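Uncharacterized protein (PDB 3L1W) is of unknown function but belongs to the endonuclease/exonuclease/phosphatase family and may act as a 3'-5' exonuclease on RNA. Local coordinates at residues A[57-62]-A[76-81]. Residues are numbered along the deposited sequence; the frame is centred on the assembly and turned at random.
Sequences TFTCLS and ILYNEQ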
# COMPACT_ATOMS: atom_id res chain seq x y z
N THR A 57 -6.17 -13.89 -6.39
CA THR A 57 -6.41 -14.93 -5.40
C THR A 57 -7.88 -14.96 -4.96
O THR A 57 -8.26 -15.78 -4.14
CB THR A 57 -5.55 -14.67 -4.16
OG1 THR A 57 -5.83 -13.35 -3.67
CG2 THR A 57 -4.07 -14.73 -4.54
N PHE A 58 -8.70 -14.09 -5.54
CA PHE A 58 -10.08 -13.89 -5.06
C PHE A 58 -11.16 -14.75 -5.72
O PHE A 58 -11.05 -15.13 -6.88
CB PHE A 58 -10.49 -12.42 -5.25
CG PHE A 58 -9.82 -11.48 -4.31
CD1 PHE A 58 -8.53 -11.05 -4.54
CD2 PHE A 58 -10.48 -11.02 -3.18
CE1 PHE A 58 -7.90 -10.17 -3.66
CE2 PHE A 58 -9.86 -10.15 -2.30
CZ PHE A 58 -8.56 -9.72 -2.53
N THR A 59 -12.21 -15.03 -4.96
CA THR A 59 -13.45 -15.54 -5.54
C THR A 59 -14.11 -14.37 -6.26
O THR A 59 -14.03 -13.24 -5.78
CB THR A 59 -14.36 -16.11 -4.44
OG1 THR A 59 -13.69 -17.20 -3.80
CG2 THR A 59 -15.67 -16.64 -5.04
N CYS A 60 -14.71 -14.65 -7.41
CA CYS A 60 -15.28 -13.61 -8.26
C CYS A 60 -16.76 -13.84 -8.54
O CYS A 60 -17.13 -14.83 -9.15
CB CYS A 60 -14.54 -13.58 -9.60
SG CYS A 60 -15.13 -12.31 -10.74
N LEU A 61 -17.58 -12.91 -8.07
CA LEU A 61 -18.98 -12.82 -8.43
C LEU A 61 -19.06 -11.80 -9.56
O LEU A 61 -18.47 -10.73 -9.47
CB LEU A 61 -19.77 -12.29 -7.24
CG LEU A 61 -21.18 -11.79 -7.52
CD1 LEU A 61 -22.11 -12.96 -7.84
CD2 LEU A 61 -21.69 -11.01 -6.31
N SER A 62 -19.78 -12.12 -10.63
CA SER A 62 -19.87 -11.16 -11.73
C SER A 62 -21.21 -11.20 -12.44
O SER A 62 -21.97 -12.16 -12.31
CB SER A 62 -18.75 -11.37 -12.76
OG SER A 62 -18.95 -12.57 -13.49
N ILE A 76 -17.67 -8.51 -7.99
CA ILE A 76 -17.27 -8.35 -6.61
C ILE A 76 -16.30 -9.47 -6.30
O ILE A 76 -16.66 -10.64 -6.42
CB ILE A 76 -18.48 -8.41 -5.64
CG1 ILE A 76 -19.46 -7.29 -5.96
CG2 ILE A 76 -17.98 -8.28 -4.19
CD1 ILE A 76 -20.76 -7.38 -5.18
N LEU A 77 -15.06 -9.10 -6.00
CA LEU A 77 -14.05 -10.08 -5.63
C LEU A 77 -14.09 -10.19 -4.12
O LEU A 77 -14.19 -9.18 -3.42
CB LEU A 77 -12.66 -9.60 -6.07
CG LEU A 77 -12.48 -9.29 -7.55
CD1 LEU A 77 -11.05 -8.85 -7.84
CD2 LEU A 77 -12.85 -10.51 -8.40
N TYR A 78 -13.99 -11.40 -3.60
CA TYR A 78 -13.95 -11.57 -2.15
C TYR A 78 -13.13 -12.77 -1.74
O TYR A 78 -12.95 -13.73 -2.50
CB TYR A 78 -15.37 -11.62 -1.54
CG TYR A 78 -16.21 -12.79 -2.01
CD1 TYR A 78 -16.38 -13.91 -1.22
CD2 TYR A 78 -16.85 -12.75 -3.24
CE1 TYR A 78 -17.17 -14.98 -1.64
CE2 TYR A 78 -17.64 -13.81 -3.67
CZ TYR A 78 -17.79 -14.92 -2.86
OH TYR A 78 -18.57 -15.97 -3.30
N ASN A 79 -12.61 -12.71 -0.52
CA ASN A 79 -11.81 -13.80 0.04
C ASN A 79 -12.69 -14.60 0.98
O ASN A 79 -13.12 -14.09 2.02
CB ASN A 79 -10.63 -13.20 0.82
CG ASN A 79 -9.75 -14.25 1.48
OD1 ASN A 79 -10.17 -15.38 1.68
ND2 ASN A 79 -8.53 -13.85 1.84
N GLU A 80 -12.97 -15.85 0.62
CA GLU A 80 -13.89 -16.68 1.40
C GLU A 80 -13.42 -17.01 2.82
O GLU A 80 -14.23 -17.38 3.67
CB GLU A 80 -14.24 -17.95 0.63
CG GLU A 80 -15.18 -17.69 -0.55
CD GLU A 80 -15.49 -18.94 -1.34
OE1 GLU A 80 -15.78 -19.99 -0.73
OE2 GLU A 80 -15.45 -18.88 -2.59
N GLN A 81 -12.13 -16.86 3.08
CA GLN A 81 -11.63 -17.05 4.44
C GLN A 81 -11.97 -15.85 5.32
O GLN A 81 -11.87 -15.92 6.54
CB GLN A 81 -10.12 -17.24 4.45
CG GLN A 81 -9.64 -18.54 3.84
CD GLN A 81 -8.18 -18.81 4.18
OE1 GLN A 81 -7.27 -18.41 3.44
NE2 GLN A 81 -7.94 -19.46 5.32
O HOH W 1 -11.81 -16.88 -1.82
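Four backbone hydrogen bonds join the start of strand 59-64 to the end of strand 73-78 in antiparallel register. Thr59 faces Tyr78 and Leu61 faces Ile76 as hydrogen-bonded pairs, and Cys60 and Leu77 form the non-hydrogen-bonded pair between them. The straightest bond runs from Leu61 N to Ile76 O (3.0 Å, 168°).

Packing is closest where Tyr78 meets Thr59 and Phe58 meets Leu77. CG of Tyr78 stands between its own N and C (chi1 62°), which lays the ring across Thr59. Thr59 CB sits 4.0 Å from the Tyr78 ring centroid, almost on the ring normal, in a CH-pi contact. Beside it Leu61 and Ile76 run side by side, and this face packs on Leu113 and Phe117 of strand 111-119. On the face of Cys60 and Leu77, Leu77 CD2 touches both CB and SG of Cys60; from the loop before the strand, Phe58 CB meets Leu77 CB at 3.7 Å, and Phe58 and Leu77 also rest on Ile31 of helix 20-34.

The solvent side is the polar end past Tyr78. There exposed Glu80 reaches back so that OE2 accepts from Thr59 OG1 at 2.7 Å, met from above the carboxylate plane. A water donates to the same OG1 and accepts from Glu80 N, bridging the two segments where they leave the sheet. The whole is the open end of an edge beta hairpin in the two-sheet sandwich of the DNase I-like fold.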